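Local structure of ribosomal protein uL16 3-hydroxylase (Escherichia coli, 4CCL) at residues Ile108-Ile113 and Ser275-Asp280; Ile133-Gly138 and Ala195-Val200; Gly145-Met150 and Pro183-Glu188. The protein catalyses the iron- and 2-oxoglutarate-dependent hydroxylation of an arginine in ribosomal protein uL16, acting as a homodimer. All coordinates share one frame; numbering follows the deposited sequence.

Contact 1: residues Ile108-Ile113 and Ser275-Asp280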
# COMPACT_ATOMS: atom_id res chain seq x y z
N ILE B 108 15.02 -18.54 6.55
CA ILE B 108 15.61 -19.33 5.48
C ILE B 108 14.75 -19.21 4.21
O ILE B 108 13.54 -19.04 4.30
CB ILE B 108 15.80 -20.82 5.89
CG1 ILE B 108 16.94 -21.46 5.09
CG2 ILE B 108 14.52 -21.62 5.73
CD1 ILE B 108 17.20 -22.92 5.43
N ASP B 109 15.38 -19.28 3.05
CA ASP B 109 14.64 -19.10 1.80
C ASP B 109 14.45 -20.40 1.03
O ASP B 109 13.38 -21.00 1.08
CB ASP B 109 15.32 -18.06 0.91
CG ASP B 109 14.49 -17.70 -0.30
OD1 ASP B 109 13.27 -17.96 -0.29
OD2 ASP B 109 15.05 -17.14 -1.27
N ASP B 110 15.52 -20.85 0.37
CA ASP B 110 15.47 -22.02 -0.51
C ASP B 110 16.88 -22.46 -0.92
O ASP B 110 17.87 -21.83 -0.54
CB ASP B 110 14.65 -21.73 -1.77
CG ASP B 110 13.16 -21.93 -1.56
OD1 ASP B 110 12.78 -22.93 -0.93
OD2 ASP B 110 12.38 -21.06 -2.00
N LEU B 111 16.95 -23.52 -1.72
CA LEU B 111 18.21 -24.10 -2.17
C LEU B 111 18.36 -23.92 -3.68
O LEU B 111 17.61 -24.51 -4.45
CB LEU B 111 18.25 -25.59 -1.81
CG LEU B 111 19.55 -26.41 -1.77
CD1 LEU B 111 20.19 -26.61 -3.13
CD2 LEU B 111 20.54 -25.77 -0.82
N MSE B 112 19.34 -23.12 -4.10
CA MSE B 112 19.59 -22.98 -5.54
C MSE B 112 20.89 -23.67 -5.92
O MSE B 112 21.90 -23.55 -5.22
CB MSE B 112 19.56 -21.50 -5.97
CG MSE B 112 20.91 -20.78 -5.98
SE MSE B 112 21.93 -21.01 -7.64
CE MSE B 112 23.47 -19.92 -7.17
N ILE B 113 20.87 -24.41 -7.03
CA ILE B 113 22.04 -25.18 -7.45
C ILE B 113 22.66 -24.61 -8.72
O ILE B 113 21.95 -24.24 -9.64
CB ILE B 113 21.68 -26.66 -7.70
CG1 ILE B 113 21.06 -27.27 -6.44
CG2 ILE B 113 22.90 -27.46 -8.13
CD1 ILE B 113 20.72 -28.74 -6.58
N SER B 275 6.15 -18.74 -0.06
CA SER B 275 7.46 -18.96 -0.65
C SER B 275 7.75 -18.01 -1.81
O SER B 275 6.85 -17.68 -2.60
CB SER B 275 7.60 -20.41 -1.12
OG SER B 275 8.87 -20.64 -1.71
N ARG B 276 9.00 -17.57 -1.92
CA ARG B 276 9.41 -16.66 -2.99
C ARG B 276 9.47 -17.35 -4.35
O ARG B 276 9.57 -16.69 -5.38
CB ARG B 276 10.75 -16.01 -2.66
CG ARG B 276 10.68 -14.93 -1.58
CD ARG B 276 12.06 -14.40 -1.20
NE ARG B 276 12.71 -13.67 -2.28
CZ ARG B 276 13.68 -14.16 -3.05
NH1 ARG B 276 14.11 -15.40 -2.86
NH2 ARG B 276 14.21 -13.42 -4.01
N HIS B 277 9.43 -18.68 -4.35
CA HIS B 277 9.43 -19.44 -5.60
C HIS B 277 8.20 -20.34 -5.70
O HIS B 277 7.57 -20.66 -4.69
CB HIS B 277 10.70 -20.27 -5.73
CG HIS B 277 11.96 -19.47 -5.61
ND1 HIS B 277 12.73 -19.46 -4.46
CD2 HIS B 277 12.59 -18.65 -6.48
CE1 HIS B 277 13.77 -18.67 -4.63
NE2 HIS B 277 13.71 -18.16 -5.85
N GLU B 278 7.88 -20.76 -6.92
CA GLU B 278 6.71 -21.60 -7.16
C GLU B 278 6.86 -22.99 -6.55
O GLU B 278 7.85 -23.69 -6.81
CB GLU B 278 6.44 -21.70 -8.67
CG GLU B 278 5.23 -22.54 -9.03
CD GLU B 278 4.85 -22.43 -10.49
OE1 GLU B 278 5.62 -22.92 -11.35
OE2 GLU B 278 3.79 -21.84 -10.79
N LEU B 279 5.89 -23.37 -5.74
CA LEU B 279 5.82 -24.72 -5.18
C LEU B 279 5.36 -25.73 -6.24
O LEU B 279 4.75 -25.35 -7.24
CB LEU B 279 4.88 -24.77 -3.97
CG LEU B 279 5.33 -24.13 -2.65
CD1 LEU B 279 6.75 -24.56 -2.30
CD2 LEU B 279 5.21 -22.61 -2.65
N ASP B 280 5.64 -27.01 -6.01
CA ASP B 280 5.16 -28.04 -6.90
C ASP B 280 3.84 -28.47 -6.30
O ASP B 280 3.81 -29.17 -5.30
CB ASP B 280 6.14 -29.22 -6.88
CG ASP B 280 5.74 -30.38 -7.79
OD1 ASP B 280 4.53 -30.57 -8.05
OD2 ASP B 280 6.64 -31.11 -8.26
O HOH W 1 10.99 -18.98 0.43
O HOH W 2 10.50 -21.69 0.45
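D109 and D110, adjacent on one strand, each meet a basic side chain of the 275-280 loop. D109 forms a salt bridge with R276, its OD2 lying 2.5 Å from NH1 at the edge of the guanidinium. D109 holds CG anti to its backbone N (chi1 -172°), which carries it toward R276. The two side chains cross at about a right angle, with carboxylate and guanidinium planes 64° apart. H277 ND1 donates to D110 OD2 over 3.0 Å in a nearly straight His-carboxylate hydrogen bond (172°). The oxygen sits in the ring plane, whereas the proton arrives on the anti side of the carboxylate. The negative charge would be likely to favour a protonated imidazole. Two waters form the next layer: one lies 2.6 Å from D109 OD1 and bonds weakly to R276 N, while the other links D110 OD1 (2.9 Å) with S275 OG (2.9 Å). D110 OD1 is also bonded by N87 ND2, which helps fix the carboxylate. The contact thus ties JmjC strand 108-116, between strands 195-202 and 79-83, to the winged-helix-region loop after helix 263-272, with S275 also resting on H88 of helix 86-89.

Contact 2: residues Ile133-Gly138 and Ala195-Val200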
# COMPACT_ATOMS: atom_id res chain seq x y z
N ILE B 133 27.30 -21.39 0.86
CA ILE B 133 27.61 -21.99 -0.43
C ILE B 133 28.39 -23.29 -0.25
O ILE B 133 29.55 -23.30 0.16
CB ILE B 133 28.39 -21.03 -1.34
CG1 ILE B 133 27.62 -19.72 -1.51
CG2 ILE B 133 28.65 -21.68 -2.69
CD1 ILE B 133 28.38 -18.63 -2.24
N ILE B 134 27.72 -24.40 -0.57
CA ILE B 134 28.26 -25.74 -0.35
C ILE B 134 28.90 -26.27 -1.62
O ILE B 134 28.26 -26.36 -2.67
CB ILE B 134 27.13 -26.71 0.07
CG1 ILE B 134 26.37 -26.16 1.27
CG2 ILE B 134 27.70 -28.09 0.36
CD1 ILE B 134 25.03 -26.84 1.50
N GLN B 135 30.18 -26.64 -1.52
CA GLN B 135 30.88 -27.25 -2.64
C GLN B 135 30.48 -28.71 -2.80
O GLN B 135 30.58 -29.50 -1.86
CB GLN B 135 32.39 -27.12 -2.47
CG GLN B 135 33.19 -27.77 -3.60
CD GLN B 135 33.01 -27.06 -4.93
OE1 GLN B 135 33.08 -25.83 -5.00
NE2 GLN B 135 32.78 -27.83 -5.99
N GLY B 136 30.04 -29.05 -4.01
CA GLY B 136 29.72 -30.42 -4.38
C GLY B 136 30.88 -31.02 -5.15
O GLY B 136 32.04 -30.73 -4.86
N THR B 137 30.57 -31.89 -6.12
CA THR B 137 31.59 -32.47 -6.98
C THR B 137 32.41 -31.39 -7.67
O THR B 137 31.88 -30.33 -8.00
CB THR B 137 30.97 -33.34 -8.09
OG1 THR B 137 30.27 -32.50 -9.02
CG2 THR B 137 30.01 -34.37 -7.52
N GLY B 138 33.69 -31.67 -7.88
CA GLY B 138 34.56 -30.73 -8.56
C GLY B 138 35.16 -29.71 -7.62
O GLY B 138 35.16 -29.90 -6.41
N ALA B 195 31.94 -28.36 -11.76
CA ALA B 195 31.55 -28.09 -10.39
C ALA B 195 30.05 -27.97 -10.12
O ALA B 195 29.29 -27.48 -10.96
CB ALA B 195 32.26 -26.86 -9.88
N MSE B 196 29.66 -28.42 -8.94
CA MSE B 196 28.30 -28.27 -8.44
C MSE B 196 28.31 -27.49 -7.13
O MSE B 196 29.03 -27.84 -6.19
CB MSE B 196 27.65 -29.64 -8.23
CG MSE B 196 27.32 -30.36 -9.53
SE MSE B 196 25.60 -29.82 -10.27
CE MSE B 196 24.48 -31.18 -9.44
N ASN B 197 27.53 -26.42 -7.08
CA ASN B 197 27.42 -25.60 -5.87
C ASN B 197 25.99 -25.52 -5.37
O ASN B 197 25.05 -25.37 -6.16
CB ASN B 197 27.97 -24.19 -6.11
CG ASN B 197 29.45 -24.08 -5.80
OD1 ASN B 197 29.97 -22.99 -5.55
ND2 ASN B 197 30.15 -25.22 -5.81
N TYR B 198 25.83 -25.62 -4.06
CA TYR B 198 24.51 -25.60 -3.46
C TYR B 198 24.40 -24.42 -2.52
O TYR B 198 24.98 -24.42 -1.44
CB TYR B 198 24.26 -26.90 -2.69
CG TYR B 198 24.52 -28.14 -3.50
CD1 TYR B 198 25.81 -28.63 -3.66
CD2 TYR B 198 23.48 -28.82 -4.12
CE1 TYR B 198 26.06 -29.76 -4.41
CE2 TYR B 198 23.72 -29.95 -4.88
CZ TYR B 198 25.01 -30.42 -5.02
OH TYR B 198 25.26 -31.54 -5.76
N SER B 199 23.61 -23.44 -2.91
CA SER B 199 23.44 -22.24 -2.11
C SER B 199 22.17 -22.31 -1.28
O SER B 199 21.06 -22.36 -1.82
CB SER B 199 23.44 -21.00 -3.01
OG SER B 199 24.69 -20.85 -3.67
N VAL B 200 22.35 -22.32 0.04
CA VAL B 200 21.23 -22.24 0.95
C VAL B 200 21.09 -20.76 1.20
O VAL B 200 21.94 -20.13 1.83
CB VAL B 200 21.55 -22.90 2.30
CG1 VAL B 200 20.35 -22.79 3.24
CG2 VAL B 200 21.95 -24.35 2.11
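The Y198 ring turns its edge to the opposing strand, with G136 CA in the ring plane, 3.7 Å from CE1, and I134 O also near that plane. On the other side of the sheet the amides of Q135 and N197 meet with their planes 70° apart. N197 ND2 donates to Q135 OE1 over 3.1 Å, approaching from above that carbonyl's plane. Its second N-H goes to M196 O, so both amide protons are used. M196 O is gripped twice, since G136 N also reaches it at 2.7 Å. Between the backbones, I134 and Y198 exchange two hydrogen bonds as an antiparallel hydrogen-bonded pair, flanked by the non-hydrogen-bonded pairs I133-S199 and Q135-N197. This is neighbouring-strand pairing in the double-stranded beta-helix core of JmjC oxygenases. Past the end of strand 131-135, M196 N bonds to T137 O at 3.1 Å and carries the pairing into the turn. I134 CD1 packs on V200 CG2 at 4.0 Å, whereas the Y198 hydroxyl is held by D33. N197 OD1 accepts from both W142 NE1 and R140 NH1; R140 is an inferred substrate-binding residue, and a sulfate ion, probably from the crystallisation liquor, lies about 4 Å from the N197 side chain.

Contact 3: residues Gly145-Met150 and Pro183-Glu188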
# COMPACT_ATOMS: atom_id res chain seq x y z
N GLY B 145 35.39 -10.18 -0.96
CA GLY B 145 36.04 -8.93 -0.61
C GLY B 145 35.47 -8.33 0.66
O GLY B 145 34.46 -8.80 1.18
N GLU B 146 36.13 -7.29 1.16
CA GLU B 146 35.65 -6.59 2.34
C GLU B 146 34.33 -5.89 2.00
O GLU B 146 34.05 -5.63 0.83
CB GLU B 146 36.69 -5.58 2.82
CG GLU B 146 36.39 -4.93 4.16
CD GLU B 146 36.09 -5.94 5.25
OE1 GLU B 146 37.04 -6.47 5.86
OE2 GLU B 146 34.89 -6.21 5.50
N LYS B 147 33.53 -5.59 3.01
CA LYS B 147 32.22 -5.02 2.78
C LYS B 147 32.37 -3.51 2.77
O LYS B 147 32.64 -2.88 3.80
CB LYS B 147 31.27 -5.45 3.90
CG LYS B 147 29.94 -4.74 3.95
CD LYS B 147 29.29 -4.98 5.30
CE LYS B 147 27.81 -4.65 5.31
NZ LYS B 147 27.20 -5.04 6.62
N LEU B 148 32.17 -2.93 1.59
CA LEU B 148 32.41 -1.52 1.35
C LEU B 148 31.42 -1.07 0.28
O LEU B 148 31.05 -1.86 -0.58
CB LEU B 148 33.83 -1.29 0.84
CG LEU B 148 35.02 -1.87 1.62
CD1 LEU B 148 36.29 -1.79 0.78
CD2 LEU B 148 35.20 -1.15 2.94
N GLN B 149 31.01 0.19 0.34
CA GLN B 149 30.08 0.72 -0.64
C GLN B 149 30.71 0.72 -2.03
O GLN B 149 31.80 1.24 -2.23
CB GLN B 149 29.65 2.14 -0.25
CG GLN B 149 28.47 2.68 -1.04
N MSE B 150 30.01 0.12 -2.99
CA MSE B 150 30.50 0.04 -4.36
C MSE B 150 29.37 0.07 -5.38
O MSE B 150 28.29 -0.48 -5.15
CB MSE B 150 31.37 -1.21 -4.54
CG MSE B 150 30.76 -2.49 -3.99
SE MSE B 150 31.99 -4.00 -4.12
CE MSE B 150 33.51 -3.26 -3.14
N PRO B 183 25.27 -10.57 4.13
CA PRO B 183 24.93 -9.59 3.10
C PRO B 183 25.87 -8.39 3.09
O PRO B 183 26.29 -7.94 4.16
CB PRO B 183 23.51 -9.15 3.49
CG PRO B 183 23.40 -9.46 4.94
CD PRO B 183 24.19 -10.72 5.12
N GLY B 184 26.19 -7.88 1.91
CA GLY B 184 27.03 -6.71 1.79
C GLY B 184 28.47 -7.01 1.39
O GLY B 184 29.23 -6.10 1.08
N PHE B 185 28.83 -8.29 1.41
CA PHE B 185 30.19 -8.69 1.04
C PHE B 185 30.25 -9.14 -0.41
O PHE B 185 29.62 -10.12 -0.78
CB PHE B 185 30.69 -9.81 1.96
CG PHE B 185 30.97 -9.36 3.37
CD1 PHE B 185 29.94 -9.23 4.28
CD2 PHE B 185 32.26 -9.06 3.77
CE1 PHE B 185 30.18 -8.82 5.57
CE2 PHE B 185 32.51 -8.65 5.07
CZ PHE B 185 31.47 -8.53 5.97
N PRO B 186 31.02 -8.41 -1.24
CA PRO B 186 31.16 -8.79 -2.64
C PRO B 186 31.87 -10.12 -2.77
O PRO B 186 32.86 -10.37 -2.08
CB PRO B 186 32.02 -7.67 -3.23
CG PRO B 186 32.77 -7.12 -2.07
CD PRO B 186 31.83 -7.23 -0.90
N HIS B 187 31.35 -10.99 -3.63
CA HIS B 187 31.94 -12.30 -3.82
C HIS B 187 31.85 -12.74 -5.27
O HIS B 187 30.96 -12.32 -6.01
CB HIS B 187 31.27 -13.32 -2.91
CG HIS B 187 29.78 -13.36 -3.02
ND1 HIS B 187 28.96 -12.54 -2.29
CD2 HIS B 187 28.97 -14.12 -3.79
CE1 HIS B 187 27.70 -12.78 -2.60
NE2 HIS B 187 27.68 -13.74 -3.51
N GLU B 188 32.78 -13.59 -5.66
CA GLU B 188 32.81 -14.13 -7.00
C GLU B 188 33.40 -15.52 -6.90
O GLU B 188 34.28 -15.76 -6.09
CB GLU B 188 33.70 -13.28 -7.90
CG GLU B 188 33.89 -13.83 -9.30
CD GLU B 188 34.79 -12.97 -10.15
OE1 GLU B 188 35.64 -12.25 -9.59
OE2 GLU B 188 34.66 -13.01 -11.39
O HOH W 3 26.37 -7.65 6.89
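K147 turns CG anti to its backbone N (chi1 169°), which sets CG 3.3 Å from G184 O, and the extended chain beyond runs toward P183. F185 holds CG anti to its carbonyl carbon (chi1 -70°), and K147 CB sits over the centre of its ring, 3.6 Å from the centroid, in a CH-pi contact. G145 O comes in plane at the ring edge, 3.4 Å from CD2, and E146 OE2 approaches CE2 obliquely. E146 OE2 also accepts the K147 backbone N-H, while OE1 pairs with R20. Further out, K147 NZ donates to a water (2.8 Å) that donates to P183 O. An alanine in place of F185 would probably leave K147 CB and G145 O without their aromatic partner and open a gap between the two loops. In the JmjC double-stranded beta-helix, residues 183-186 lead into strand 187-191, which carries the iron ligand H187. F185 O accepts from H187 ND1 at 2.9 Å, a second-shell bond that would limit rotation of the ligand ring. G145 N donates to P186 O over 2.8 Å, almost straight (168°). P186 packs against selenomethionine M150, itself poorly ordered, with SE 3.8 Å from CB.

Contacts 1 and 2 belong to the same sheet: strands 108-116 and 195-202 are neighbours, and M112 O and S199 N lie 2.9 Å apart, probably hydrogen-bonded. Contact 2, the buried one, relies on regular backbone pairing and a buried amide pair beside the inferred substrate site. Contact 1 is only partly buried, and there side chains and waters join the sheet to a loop distant in sequence. Contact 3 touches neither, its nearest atoms about 5 Å from those of contact 2. It is also partly buried, yet contains an iron ligand. Chemistry therefore follows place: backbone ladder inside the sheet, a salt bridge and a histidine-carboxylate hydrogen bond where the start of an inner strand meets a loop, CH-pi packing between loops.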